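Local coordinates for uncharacterized protein (Xanthomonas campestris pv. vesicatoria, PDB 4FC9) that is of unknown detailed function but forms the all-helical C-terminal domain of a type III effector (XopL) secreted into plant host cells, probably acting as an E3 ubiquitin ligase, at residues R82-L85 and A86-R89; S130-L133 and G134-D137; W162-R165 and E166-H170. All blocks are in the same frame, centred on the assembly; numbering follows the deposited sequence.

Interaction 1: residues R82-L85 and A86-R89. With EDO (1,2-ethanediol), chain E.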
loop_
_atom_site.group_PDB
_atom_site.type_symbol
_atom_site.label_atom_id
_atom_site.label_comp_id
_atom_site.label_asym_id
_atom_site.label_seq_id
_atom_site.Cartn_x
_atom_site.Cartn_y
_atom_site.Cartn_z
ATOM N N ARG A 82 12.039 3.743 6.420
ATOM C CA ARG A 82 11.984 4.823 7.390
ATOM C C ARG A 82 11.233 5.997 6.766
ATOM O O ARG A 82 10.432 6.647 7.434
ATOM C CB ARG A 82 13.385 5.237 7.858
ATOM C CG ARG A 82 13.363 6.124 9.100
ATOM C CD ARG A 82 14.758 6.375 9.697
ATOM N NE ARG A 82 15.128 5.410 10.736
ATOM C CZ ARG A 82 14.834 5.536 12.030
ATOM N NH1 ARG A 82 14.151 6.587 12.465
ATOM N NH2 ARG A 82 15.220 4.607 12.894
ATOM N N ASP A 83 11.475 6.239 5.477
ATOM C CA ASP A 83 10.796 7.311 4.742
ATOM C C ASP A 83 9.293 7.092 4.672
ATOM O O ASP A 83 8.509 7.989 4.975
ATOM C CB ASP A 83 11.329 7.424 3.312
ATOM C CG ASP A 83 12.738 7.963 3.252
ATOM O OD1 ASP A 83 13.225 8.498 4.270
ATOM O OD2 ASP A 83 13.358 7.858 2.174
HETATM N N MSE A 84 8.898 5.899 4.247
HETATM C CA MSE A 84 7.486 5.600 4.043
HETATM C C MSE A 84 6.731 5.531 5.356
HETATM O O MSE A 84 5.557 5.865 5.413
HETATM C CB MSE A 84 7.316 4.307 3.252
HETATM C CG MSE A 84 7.778 4.428 1.813
HETATM SE SE MSE A 84 7.039 3.029 0.688
HETATM C CE MSE A 84 7.820 1.515 1.591
ATOM N N LEU A 85 7.413 5.107 6.413
ATOM C CA LEU A 85 6.832 5.149 7.749
ATOM C C LEU A 85 6.388 6.568 8.081
ATOM O O LEU A 85 5.269 6.784 8.535
ATOM C CB LEU A 85 7.820 4.620 8.797
ATOM C CG LEU A 85 7.839 3.097 8.990
ATOM C CD1 LEU A 85 9.020 2.650 9.840
ATOM C CD2 LEU A 85 6.524 2.619 9.600
ATOM N N ALA A 86 7.260 7.538 7.829
ATOM C CA ALA A 86 6.941 8.936 8.100
ATOM C C ALA A 86 5.795 9.444 7.234
ATOM O O ALA A 86 4.904 10.134 7.729
ATOM C CB ALA A 86 8.172 9.810 7.924
ATOM N N GLU A 87 5.826 9.103 5.947
ATOM C CA GLU A 87 4.759 9.481 5.020
ATOM C C GLU A 87 3.403 8.955 5.483
ATOM O O GLU A 87 2.388 9.632 5.353
ATOM C CB GLU A 87 5.052 8.963 3.609
ATOM C CG GLU A 87 6.169 9.683 2.892
ATOM C CD GLU A 87 6.480 9.070 1.544
ATOM O OE1 GLU A 87 5.692 8.225 1.076
ATOM O OE2 GLU A 87 7.516 9.423 0.953
ATOM N N SER A 88 3.396 7.748 6.038
ATOM C CA SER A 88 2.153 7.119 6.466
ATOM C C SER A 88 1.546 7.801 7.696
ATOM O O SER A 88 0.384 7.577 8.025
ATOM C CB SER A 88 2.365 5.627 6.717
ATOM O OG SER A 88 3.117 5.413 7.897
ATOM N N ARG A 89 2.333 8.636 8.363
ATOM C CA ARG A 89 1.845 9.421 9.487
ATOM C C ARG A 89 1.413 10.810 9.037
ATOM O O ARG A 89 0.860 11.581 9.818
ATOM C CB ARG A 89 2.933 9.557 10.551
ATOM C CG ARG A 89 2.845 8.552 11.685
ATOM C CD ARG A 89 3.097 7.148 11.209
ATOM N NE ARG A 89 3.686 6.322 12.258
ATOM C CZ ARG A 89 3.960 5.025 12.132
ATOM N NH1 ARG A 89 4.505 4.359 13.145
ATOM N NH2 ARG A 89 3.689 4.391 10.996
HETATM C C1 EDO E . 15.937 7.497 6.198
HETATM O O1 EDO E . 15.875 8.225 4.967
HETATM C C2 EDO E . 17.365 7.016 6.431
HETATM O O2 EDO E . 17.416 6.249 7.640
#

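Interaction 2: residues S130-L133 and G134-D137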
loop_
_atom_site.group_PDB
_atom_site.type_symbol
_atom_site.label_atom_id
_atom_site.label_comp_id
_atom_site.label_asym_id
_atom_site.label_seq_id
_atom_site.Cartn_x
_atom_site.Cartn_y
_atom_site.Cartn_z
ATOM N N SER A 130 -6.488 0.756 4.388
ATOM C CA SER A 130 -5.418 0.192 5.201
ATOM C C SER A 130 -4.219 -0.301 4.388
ATOM O O SER A 130 -3.369 -1.026 4.904
ATOM C CB SER A 130 -5.962 -0.939 6.076
ATOM O OG SER A 130 -6.524 -1.973 5.284
ATOM N N ALA A 131 -4.146 0.101 3.123
ATOM C CA ALA A 131 -3.021 -0.274 2.267
ATOM C C ALA A 131 -1.825 0.646 2.481
ATOM O O ALA A 131 -1.292 1.215 1.529
ATOM C CB ALA A 131 -3.438 -0.267 0.808
ATOM N N HIS A 132 -1.410 0.795 3.736
ATOM C CA HIS A 132 -0.248 1.617 4.068
ATOM C C HIS A 132 0.321 1.280 5.447
ATOM O O HIS A 132 -0.239 0.463 6.179
ATOM C CB HIS A 132 -0.568 3.112 3.941
ATOM C CG HIS A 132 -1.595 3.604 4.910
ATOM N ND1 HIS A 132 -1.290 3.936 6.211
ATOM C CD2 HIS A 132 -2.923 3.836 4.766
ATOM C CE1 HIS A 132 -2.384 4.346 6.829
ATOM N NE2 HIS A 132 -3.388 4.294 5.973
ATOM N N LEU A 133 1.442 1.908 5.787
ATOM C CA LEU A 133 2.214 1.542 6.972
ATOM C C LEU A 133 1.835 2.338 8.210
ATOM O O LEU A 133 2.503 2.246 9.233
ATOM C CB LEU A 133 3.714 1.702 6.701
ATOM C CG LEU A 133 4.358 0.743 5.699
ATOM C CD1 LEU A 133 5.730 1.241 5.317
ATOM C CD2 LEU A 133 4.437 -0.657 6.282
ATOM N N GLY A 134 0.762 3.108 8.124
ATOM C CA GLY A 134 0.375 3.978 9.222
ATOM C C GLY A 134 -0.884 3.552 9.947
ATOM O O GLY A 134 -1.467 4.333 10.697
ATOM N N ILE A 135 -1.300 2.309 9.732
ATOM C CA ILE A 135 -2.514 1.796 10.349
ATOM C C ILE A 135 -2.307 1.483 11.828
ATOM O O ILE A 135 -1.186 1.243 12.278
ATOM C CB ILE A 135 -3.024 0.543 9.619
ATOM C CG1 ILE A 135 -1.991 -0.583 9.705
ATOM C CG2 ILE A 135 -3.347 0.876 8.161
ATOM C CD1 ILE A 135 -2.474 -1.892 9.120
ATOM N N VAL A 136 -3.398 1.492 12.586
ATOM C CA VAL A 136 -3.315 1.291 14.025
ATOM C C VAL A 136 -4.020 0.014 14.477
ATOM O O VAL A 136 -4.915 -0.487 13.795
ATOM C CB VAL A 136 -3.865 2.515 14.799
ATOM C CG1 VAL A 136 -2.964 3.722 14.576
ATOM C CG2 VAL A 136 -5.295 2.822 14.376
ATOM N N ASP A 137 -3.604 -0.515 15.624
ATOM C CA ASP A 137 -4.213 -1.721 16.164
ATOM C C ASP A 137 -5.452 -1.382 16.985
ATOM O O ASP A 137 -5.880 -0.229 17.028
ATOM C CB ASP A 137 -3.203 -2.521 16.993
ATOM C CG ASP A 137 -2.637 -1.732 18.170
ATOM O OD1 ASP A 137 -3.298 -0.797 18.667
ATOM O OD2 ASP A 137 -1.517 -2.064 18.608
HETATM O O HOH W 1 1.426 1.554 11.758
#

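Interaction 3: residues W162-R165 and E166-H170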
loop_
_atom_site.group_PDB
_atom_site.type_symbol
_atom_site.label_atom_id
_atom_site.label_comp_id
_atom_site.label_asym_id
_atom_site.label_seq_id
_atom_site.Cartn_x
_atom_site.Cartn_y
_atom_site.Cartn_z
ATOM N N TRP A 162 3.901 1.043 -1.179
ATOM C CA TRP A 162 4.613 1.524 -2.348
ATOM C C TRP A 162 3.637 1.719 -3.495
ATOM O O TRP A 162 3.641 2.759 -4.148
ATOM C CB TRP A 162 5.734 0.582 -2.771
ATOM C CG TRP A 162 6.522 1.159 -3.910
ATOM C CD1 TRP A 162 7.617 1.970 -3.824
ATOM C CD2 TRP A 162 6.248 1.002 -5.308
ATOM N NE1 TRP A 162 8.054 2.311 -5.082
ATOM C CE2 TRP A 162 7.230 1.729 -6.010
ATOM C CE3 TRP A 162 5.275 0.307 -6.034
ATOM C CZ2 TRP A 162 7.264 1.783 -7.405
ATOM C CZ3 TRP A 162 5.311 0.360 -7.417
ATOM C CH2 TRP A 162 6.298 1.093 -8.088
ATOM N N LYS A 163 2.794 0.719 -3.729
ATOM C CA LYS A 163 1.765 0.833 -4.752
ATOM C C LYS A 163 0.833 1.995 -4.452
ATOM O O LYS A 163 0.532 2.792 -5.333
ATOM C CB LYS A 163 0.957 -0.454 -4.871
ATOM C CG LYS A 163 -0.201 -0.331 -5.838
ATOM C CD LYS A 163 -0.513 -1.657 -6.489
ATOM C CE LYS A 163 -1.860 -2.175 -6.050
ATOM N NZ LYS A 163 -2.196 -3.449 -6.746
ATOM N N THR A 164 0.394 2.092 -3.201
ATOM C CA THR A 164 -0.522 3.150 -2.777
ATOM C C THR A 164 0.002 4.546 -3.104
ATOM O O THR A 164 -0.715 5.360 -3.678
ATOM C CB THR A 164 -0.832 3.061 -1.268
ATOM O OG1 THR A 164 -1.604 1.885 -1.010
ATOM C CG2 THR A 164 -1.622 4.277 -0.814
ATOM N N ARG A 165 1.253 4.817 -2.748
ATOM C CA ARG A 165 1.828 6.139 -2.968
ATOM C C ARG A 165 2.068 6.408 -4.454
ATOM O O ARG A 165 1.964 7.546 -4.910
ATOM C CB ARG A 165 3.108 6.341 -2.138
ATOM C CG ARG A 165 4.294 5.506 -2.574
ATOM C CD ARG A 165 5.389 5.445 -1.506
ATOM N NE ARG A 165 5.972 6.744 -1.166
ATOM C CZ ARG A 165 6.898 7.372 -1.890
ATOM N NH1 ARG A 165 7.339 6.843 -3.023
ATOM N NH2 ARG A 165 7.374 8.540 -1.486
ATOM N N GLU A 166 2.358 5.360 -5.217
ATOM C CA GLU A 166 2.532 5.517 -6.654
ATOM C C GLU A 166 1.192 5.756 -7.362
ATOM O O GLU A 166 1.131 6.477 -8.356
ATOM C CB GLU A 166 3.278 4.320 -7.253
ATOM C CG GLU A 166 4.713 4.171 -6.743
ATOM C CD GLU A 166 5.552 5.418 -6.963
ATOM O OE1 GLU A 166 5.577 5.916 -8.109
ATOM O OE2 GLU A 166 6.179 5.901 -5.993
ATOM N N LEU A 167 0.120 5.161 -6.846
ATOM C CA LEU A 167 -1.214 5.414 -7.387
ATOM C C LEU A 167 -1.674 6.843 -7.080
ATOM O O LEU A 167 -2.314 7.493 -7.909
ATOM C CB LEU A 167 -2.228 4.385 -6.870
ATOM C CG LEU A 167 -2.080 2.952 -7.397
ATOM C CD1 LEU A 167 -3.029 2.006 -6.679
ATOM C CD2 LEU A 167 -2.309 2.888 -8.901
ATOM N N ILE A 168 -1.334 7.330 -5.889
ATOM C CA ILE A 168 -1.627 8.709 -5.507
ATOM C C ILE A 168 -0.939 9.698 -6.447
ATOM O O ILE A 168 -1.561 10.649 -6.920
ATOM C CB ILE A 168 -1.216 8.988 -4.043
ATOM C CG1 ILE A 168 -2.180 8.288 -3.083
ATOM C CG2 ILE A 168 -1.190 10.478 -3.765
ATOM C CD1 ILE A 168 -1.716 8.265 -1.641
ATOM N N VAL A 169 0.338 9.454 -6.735
ATOM C CA VAL A 169 1.119 10.336 -7.599
ATOM C C VAL A 169 0.676 10.265 -9.060
ATOM O O VAL A 169 0.742 11.251 -9.790
ATOM C CB VAL A 169 2.627 10.037 -7.478
ATOM C CG1 VAL A 169 3.433 10.823 -8.502
ATOM C CG2 VAL A 169 3.100 10.351 -6.070
ATOM N N HIS A 170 0.206 9.101 -9.487
ATOM C CA HIS A 170 -0.316 8.987 -10.837
ATOM C C HIS A 170 -1.564 9.845 -10.990
ATOM O O HIS A 170 -1.748 10.534 -11.996
ATOM C CB HIS A 170 -0.651 7.542 -11.183
ATOM C CG HIS A 170 -1.050 7.359 -12.611
ATOM N ND1 HIS A 170 -2.354 7.468 -13.037
ATOM C CD2 HIS A 170 -0.309 7.117 -13.719
ATOM C CE1 HIS A 170 -2.403 7.287 -14.346
ATOM N NE2 HIS A 170 -1.174 7.067 -14.782
HETATM O O HOH W 2 8.863 5.224 -6.201
#

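Interaction 1: residues R82-L85 and A86-R89
The S88 hydroxyl and the R89 side chain both fold back on L85 in the final turn region of helix 79-88. The backbone bonds follow the i to i+4 pattern of an alpha helix. E87 N donates to D83 O at 3.1 Å, and S88 N to M84 O at 2.9 Å, while A86 N to R82 O is weak. Near the end the pattern frays. L85 O takes the S88 hydroxyl, OG, at 2.6 Å and weak bonds from R89 N and S88 N; R89 N also donates to A86 O, three residues back, at 3.0 Å.

The torsion that sets the side-chain bond (chi1 72°) holds the hydroxyl between the backbone N and the carbonyl carbon of S88, folding it back onto the preceding turn. R89 NH2 adds a weak bond to S88 OG, at 3.3 Å.

Van der Waals contact joins L85 and R89, which lie side by side and point the same way. The R89 chain bends at chi2 (66°), passing CD by L85 O; the L85 CD2 methyl meets the guanidinium obliquely, with R89 NH2 3.6 Å away. Beyond this, R89 NH1 reaches Y144 O, and F142 makes a cation-pi contact with the guanidinium.

On the exposed flank a 1,2-ethanediol, probably from the crystallisation liquor, donates from O1 to D83 OD1 at 2.8 Å. Its other oxygen, O2, lies beside the aliphatic CD of R82, whose NE bonds to G76 O.

The buried flank faces helix 152-171: M84, a selenomethionine, packs on M161 and R165, E87 makes a salt bridge to R165, and S88 touches M161. L85 meets F75 of a loop, so this short helix lies between helix 152-171 and the neighbouring loops.

Interaction 2: residues S130-L133 and G134-D137
The H132 imidazole turns its ND1 edge to G134. Its ND1 accepts the backbone N-H of G134 at 2.9 Å, a moderately bent bond (147° at the hydrogen) whose donor lies 18° out of the ring plane. The torsion of H132, with CG between its backbone N and carbonyl carbon (chi1 65°), brings that edge round to the G134 N-H. G134 CA lies at the ring edge, in plane. I135 CG2 comes over one face instead, in a CH-pi contact 4.1 Å from the ring centroid, displaced toward the rim. The same methyl reaches back to S130, 3.7 Å from CA, so it touches both the H132 ring and S130.

Farther out, water 1 is hydrogen-bonded to L133 O at 2.8 Å and to I135 O at 2.7 Å, spanning the two carbonyls. The approach to H132 is shaped by an inverse gamma turn centred on A131, where the H132 N to S130 O bond is weak (2.9 Å). S130 OG returns to K126 O on the helix it leaves.

This turn follows helix 112-129 and leads into the long loop before helix 152-171. F93 of helix 91-101 meets the H132 ring edge-to-face. L133 packs on M84, L85 and S88 of helix 79-88 and on K157 and M161 of helix 152-171. A131 O probably accepts a hydrogen bond from T164 OG1 of helix 152-171, while I135 pairs through its backbone with V143.

Interaction 3: residues W162-R165 and E166-H170
E166 CG lies over one face of the W162 indole, 3.5 Å from the centroid of the six-membered ring. This is a CH-pi contact between residues i and i+4 on alpha helix 152-171. At the edge of the R165 guanidinium, in its plane, lies water 2, which donates to E166 OE2 at 2.8 Å and weakly accepts from W162 NE1, joining the two side chains of the CH-pi pair.

The bend of the E166 chain at chi2 (-56°) keeps the carboxylate folded over the indole, its plane turned 22° from the ring, with OE2 directed to R165. R165 NH1 makes a salt bridge to E166 OE2 at 3.3 Å, with the two planar groups 44° apart. Both charges have second partners: R165 NH2 pairs with E87 and NH1 with P180 O, while E166 OE1 meets R176. The two arginines, R165 and R176, together probably favour the charged form of the buried E166 carboxylate.

Two further i to i+4 pairs run side by side on the other flanks. K163 CG meets L167 CD1 at 3.8 Å, its amine going on to E38; T164 CG2 faces I168 CD1, and both residues pack on F93 of helix 91-101. Four i to i+4 backbone bonds run beneath these side chains, of which L167 N to K163 O is shortest at 2.8 Å.

How the interactions relate
Interaction 3 is the buried contact of the set, on the long central helix 152-171; interactions 1 and 2 are partly buried, and interaction 1 carries the most exposed residues, including the diol site. Interactions 1 and 3 are stretches of helix, one fraying and one regular, whereas interaction 2 is an irregular loop with an imidazole-to-backbone bond and a bridging water. CH-pi contacts occur in both the loop and the core helix, but a salt bridge within the contact is found in interaction 3. All three meet: R89 NH2 lies 3.0 Å from L133 O, joining interactions 1 and 2, while E87 and A131 link them to interaction 3.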